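Local structure of inner membrane protein (Salmonella typhimurium LT2, 2QJV) at residues 108-121 against 143-155. The protein binds nickel in the crystal and is probably an isomerase of the KduI/IolB cupin family acting on a sugar acid such as glucuronate. The protein carries 2 engineered substitutions. Sequence-based numbering, arbitrary orientation.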
loop_
_atom_site.group_PDB
_atom_site.type_symbol
_atom_site.label_atom_id
_atom_site.label_comp_id
_atom_site.label_asym_id
_atom_site.label_seq_id
_atom_site.Cartn_x
_atom_site.Cartn_y
_atom_site.Cartn_z
ATOM N N CYS A 108 5.297 -18.349 -26.048
ATOM C CA CYS A 108 6.302 -17.354 -25.661
ATOM C C CYS A 108 6.455 -16.395 -26.822
ATOM O O CYS A 108 6.660 -16.851 -27.946
ATOM C CB CYS A 108 7.653 -18.026 -25.344
ATOM S SG CYS A 108 7.555 -19.471 -24.263
ATOM N N SER A 109 6.331 -15.081 -26.593
ATOM C CA SER A 109 6.420 -14.138 -27.693
ATOM C C SER A 109 7.322 -12.939 -27.431
ATOM O O SER A 109 7.515 -12.537 -26.298
ATOM C CB SER A 109 5.006 -13.651 -28.094
ATOM O OG SER A 109 4.364 -12.960 -27.040
ATOM N N ALA A 110 7.854 -12.384 -28.518
ATOM C CA ALA A 110 8.726 -11.207 -28.494
ATOM C C ALA A 110 8.741 -10.586 -29.878
ATOM O O ALA A 110 8.249 -11.202 -30.842
ATOM C CB ALA A 110 10.162 -11.545 -27.995
ATOM N N PRO A 111 9.277 -9.364 -30.000
ATOM C CA PRO A 111 9.322 -8.768 -31.341
ATOM C C PRO A 111 10.094 -9.613 -32.371
ATOM O O PRO A 111 11.144 -10.212 -32.074
ATOM C CB PRO A 111 9.978 -7.395 -31.104
ATOM C CG PRO A 111 9.650 -7.086 -29.667
ATOM C CD PRO A 111 9.760 -8.420 -28.973
ATOM N N GLY A 112 9.492 -9.701 -33.562
ATOM C CA GLY A 112 10.059 -10.406 -34.674
ATOM C C GLY A 112 10.312 -9.504 -35.861
ATOM O O GLY A 112 9.503 -8.658 -36.200
ATOM N N PHE A 113 11.449 -9.720 -36.496
ATOM C CA PHE A 113 11.885 -8.940 -37.651
ATOM C C PHE A 113 12.679 -9.731 -38.685
ATOM O O PHE A 113 12.839 -9.255 -39.794
ATOM C CB PHE A 113 12.736 -7.741 -37.180
ATOM C CG PHE A 113 13.798 -8.098 -36.161
ATOM C CD1 PHE A 113 15.032 -8.594 -36.569
ATOM C CD2 PHE A 113 13.568 -7.928 -34.804
ATOM C CE1 PHE A 113 15.999 -8.934 -35.643
ATOM C CE2 PHE A 113 14.545 -8.251 -33.864
ATOM C CZ PHE A 113 15.770 -8.745 -34.297
ATOM N N GLY A 114 13.106 -10.950 -38.366
ATOM C CA GLY A 114 13.985 -11.704 -39.222
ATOM C C GLY A 114 13.297 -12.610 -40.210
ATOM O O GLY A 114 12.092 -12.546 -40.401
ATOM N N GLU A 115 14.063 -13.526 -40.769
ATOM C CA GLU A 115 13.533 -14.432 -41.788
ATOM C C GLU A 115 13.910 -15.902 -41.557
ATOM O O GLU A 115 14.089 -16.687 -42.495
ATOM C CB GLU A 115 13.986 -13.919 -43.142
ATOM C CG GLU A 115 15.497 -13.742 -43.287
ATOM C CD GLU A 115 15.851 -13.043 -44.580
ATOM O OE1 GLU A 115 15.283 -11.948 -44.829
ATOM O OE2 GLU A 115 16.706 -13.578 -45.326
ATOM N N LEU A 116 13.993 -16.270 -40.287
ATOM C CA LEU A 116 14.232 -17.667 -39.911
ATOM C C LEU A 116 13.025 -18.520 -40.301
ATOM O O LEU A 116 11.896 -18.010 -40.346
ATOM C CB LEU A 116 14.491 -17.780 -38.413
ATOM C CG LEU A 116 15.774 -17.110 -37.911
ATOM C CD1 LEU A 116 15.759 -17.070 -36.378
ATOM C CD2 LEU A 116 17.025 -17.810 -38.478
ATOM N N PRO A 117 13.259 -19.799 -40.640
ATOM C CA PRO A 117 12.108 -20.632 -40.931
ATOM C C PRO A 117 11.440 -21.201 -39.689
ATOM O O PRO A 117 12.020 -21.191 -38.583
ATOM C CB PRO A 117 12.726 -21.790 -41.744
ATOM C CG PRO A 117 14.076 -21.945 -41.159
ATOM C CD PRO A 117 14.523 -20.527 -40.855
ATOM N N VAL A 118 10.197 -21.641 -39.870
ATOM C CA VAL A 118 9.519 -22.415 -38.867
ATOM C C VAL A 118 10.413 -23.645 -38.566
ATOM O O VAL A 118 10.955 -24.255 -39.482
ATOM C CB VAL A 118 8.122 -22.893 -39.390
ATOM C CG1 VAL A 118 7.507 -24.007 -38.491
ATOM C CG2 VAL A 118 7.156 -21.716 -39.589
ATOM N N ARG A 119 10.600 -24.004 -37.303
ATOM C CA ARG A 119 11.349 -25.230 -37.003
ATOM C C ARG A 119 10.896 -25.910 -35.722
ATOM O O ARG A 119 10.469 -25.262 -34.778
ATOM C CB ARG A 119 12.876 -24.975 -36.926
ATOM C CG ARG A 119 13.398 -24.278 -35.708
ATOM C CD ARG A 119 14.920 -24.189 -35.705
ATOM N NE ARG A 119 15.446 -23.738 -34.403
ATOM C CZ ARG A 119 15.505 -22.483 -33.963
ATOM N NH1 ARG A 119 15.056 -21.447 -34.680
ATOM N NH2 ARG A 119 16.013 -22.262 -32.756
ATOM N N LEU A 120 11.023 -27.229 -35.712
ATOM C CA LEU A 120 10.822 -28.010 -34.537
ATOM C C LEU A 120 12.065 -27.925 -33.644
ATOM O O LEU A 120 13.192 -27.968 -34.126
ATOM C CB LEU A 120 10.615 -29.493 -34.889
ATOM C CG LEU A 120 10.217 -30.462 -33.762
ATOM C CD1 LEU A 120 8.832 -30.119 -33.138
ATOM C CD2 LEU A 120 10.257 -31.912 -34.263
ATOM N N ILE A 121 11.843 -27.762 -32.346
ATOM C CA ILE A 121 12.914 -27.888 -31.348
ATOM C C ILE A 121 12.518 -29.129 -30.545
ATOM O O ILE A 121 11.765 -29.065 -29.574
ATOM C CB ILE A 121 13.106 -26.665 -30.425
ATOM C CG1 ILE A 121 13.248 -25.351 -31.225
ATOM C CG2 ILE A 121 14.333 -26.931 -29.478
ATOM C CD1 ILE A 121 13.117 -24.084 -30.375
ATOM N N ILE A 143 15.823 -24.685 -23.934
ATOM C CA ILE A 143 14.918 -24.803 -25.080
ATOM C C ILE A 143 15.346 -23.867 -26.239
ATOM O O ILE A 143 15.454 -24.298 -27.375
ATOM C CB ILE A 143 13.440 -24.556 -24.682
ATOM C CG1 ILE A 143 12.955 -25.675 -23.740
ATOM C CG2 ILE A 143 12.538 -24.414 -25.964
ATOM C CD1 ILE A 143 11.645 -25.390 -23.037
ATOM N N LEU A 144 15.621 -22.612 -25.925
ATOM C CA LEU A 144 15.971 -21.625 -26.910
ATOM C C LEU A 144 17.000 -20.644 -26.341
ATOM O O LEU A 144 16.657 -19.541 -25.908
ATOM C CB LEU A 144 14.713 -20.921 -27.442
ATOM C CG LEU A 144 14.885 -19.992 -28.667
ATOM C CD1 LEU A 144 15.774 -20.617 -29.764
ATOM C CD2 LEU A 144 13.494 -19.596 -29.177
ATOM N N PRO A 145 18.262 -21.087 -26.264
ATOM C CA PRO A 145 19.329 -20.239 -25.717
ATOM C C PRO A 145 19.878 -19.226 -26.719
ATOM O O PRO A 145 19.560 -19.300 -27.905
ATOM C CB PRO A 145 20.419 -21.237 -25.378
ATOM C CG PRO A 145 20.212 -22.370 -26.362
ATOM C CD PRO A 145 18.767 -22.407 -26.678
ATOM N N ASP A 146 20.762 -18.343 -26.253
ATOM C CA ASP A 146 21.351 -17.315 -27.136
ATOM C C ASP A 146 22.361 -17.859 -28.162
ATOM O O ASP A 146 22.727 -17.136 -29.070
ATOM C CB ASP A 146 21.925 -16.115 -26.342
ATOM C CG ASP A 146 23.164 -16.425 -25.482
ATOM O OD1 ASP A 146 23.783 -17.519 -25.560
ATOM O OD2 ASP A 146 23.533 -15.475 -24.721
ATOM N N SER A 147 22.760 -19.121 -28.005
ATOM C CA SER A 147 23.604 -19.833 -28.925
ATOM C C SER A 147 22.808 -20.544 -30.041
ATOM O O SER A 147 23.421 -21.151 -30.910
ATOM C CB SER A 147 24.443 -20.873 -28.167
ATOM O OG SER A 147 23.578 -21.680 -27.382
ATOM N N GLN A 148 21.481 -20.493 -29.979
ATOM C CA GLN A 148 20.576 -21.033 -31.017
ATOM C C GLN A 148 19.875 -19.828 -31.673
ATOM O O GLN A 148 19.950 -18.733 -31.158
ATOM C CB GLN A 148 19.584 -22.032 -30.448
ATOM C CG GLN A 148 20.277 -23.333 -29.986
ATOM C CD GLN A 148 20.815 -24.144 -31.165
ATOM O OE1 GLN A 148 20.069 -24.479 -32.073
ATOM N NE2 GLN A 148 22.095 -24.471 -31.132
ATOM N N LEU A 149 19.211 -20.052 -32.804
ATOM C CA LEU A 149 18.641 -18.963 -33.612
ATOM C C LEU A 149 17.215 -18.516 -33.254
ATOM O O LEU A 149 16.300 -19.323 -33.122
ATOM C CB LEU A 149 18.705 -19.348 -35.112
ATOM C CG LEU A 149 20.071 -19.612 -35.730
ATOM C CD1 LEU A 149 19.933 -20.146 -37.173
ATOM C CD2 LEU A 149 21.003 -18.386 -35.702
ATOM N N ALA A 150 17.067 -17.200 -33.060
ATOM C CA ALA A 150 15.808 -16.500 -32.874
ATOM C C ALA A 150 16.130 -15.000 -32.970
ATOM O O ALA A 150 17.280 -14.592 -32.803
ATOM C CB ALA A 150 15.091 -16.866 -31.547
ATOM N N ASP A 151 15.131 -14.170 -33.246
ATOM C CA ASP A 151 15.356 -12.738 -33.324
ATOM C C ASP A 151 15.536 -12.096 -31.930
ATOM O O ASP A 151 16.359 -11.218 -31.726
ATOM C CB ASP A 151 14.176 -12.006 -33.998
ATOM C CG ASP A 151 13.815 -12.539 -35.380
ATOM O OD1 ASP A 151 14.595 -13.287 -36.016
ATOM O OD2 ASP A 151 12.681 -12.187 -35.800
ATOM N N SER A 152 14.736 -12.569 -30.999
ATOM C CA SER A 152 14.568 -11.964 -29.667
ATOM C C SER A 152 14.472 -12.953 -28.494
ATOM O O SER A 152 15.096 -12.749 -27.443
ATOM C CB SER A 152 13.284 -11.112 -29.710
ATOM O OG SER A 152 13.418 -10.019 -30.625
ATOM N N LEU A 153 13.694 -14.024 -28.698
ATOM C CA LEU A 153 13.345 -15.000 -27.642
ATOM C C LEU A 153 14.488 -15.823 -27.053
ATOM O O LEU A 153 15.341 -16.357 -27.769
ATOM C CB LEU A 153 12.245 -15.978 -28.134
ATOM C CG LEU A 153 10.811 -15.448 -28.296
ATOM C CD1 LEU A 153 9.943 -16.410 -29.196
ATOM C CD2 LEU A 153 10.139 -15.152 -26.927
ATOM N N LEU A 154 14.462 -15.923 -25.721
ATOM C CA LEU A 154 15.346 -16.772 -24.953
ATOM C C LEU A 154 14.378 -17.537 -24.054
ATOM O O LEU A 154 13.578 -16.924 -23.370
ATOM C CB LEU A 154 16.348 -15.960 -24.153
ATOM C CG LEU A 154 17.347 -15.085 -24.954
ATOM C CD1 LEU A 154 18.052 -14.053 -24.042
ATOM C CD2 LEU A 154 18.332 -15.980 -25.673
ATOM N N VAL A 155 14.454 -18.867 -24.086
ATOM C CA VAL A 155 13.517 -19.752 -23.363
ATOM C C VAL A 155 14.291 -20.863 -22.653
ATOM O O VAL A 155 15.183 -21.500 -23.225
ATOM C CB VAL A 155 12.406 -20.353 -24.289
ATOM C CG1 VAL A 155 11.396 -21.210 -23.494
ATOM C CG2 VAL A 155 11.679 -19.247 -25.102
HETATM O O HOH W 1 13.064 -14.817 -37.747
HETATM O O HOH W 2 17.095 -24.923 -31.583
#
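D151 OD2 takes two backbone N-H groups, from F113 N at 2.8 Å and from G114 N at 2.9 Å. Both arrive on the same face of the carboxylate, well above its plane. Consistent with the two-cupin architecture of the KduI/IolB family, the contact joins the sheet holding 104-111 to the sheet holding 154-160: residues 108-121 run from the end of strand 104-111 through a loop into strand 119-121, and residues 143-155 lead from strand 138-142 into strand 154-160. D151 CG stands beside its own backbone N (chi1 -55°), which turns the carboxylate into the loop at 112-114, where a water accepts the L116 N-H and donates to OD1. D151 CB lies over one face of the F113 ring, 3.8 Å from its centroid, a CH-pi contact, with ring and carboxylate planes stacked 23° apart. E50, on neighbouring strand 49-55, takes D151 N with OE1 and both S152 N and L153 N with OE2. S152 OG donates to P111 O at 2.7 Å. Next along strand 104-111 the contact turns apolar: L153 CD2 packs on A110 CB and C108 CB. I121 CD1 touches I143 and L144, which face V155 in a classic beta bulge. L116 CD1 rests on the A150 backbone. R119, its chain extended from CG to NE to span the segments, grips L149 O end-on with NH1 (2.9 Å) and NH2 (3.0 Å), and NH2 also donates to a water that donates to Q148 OE1.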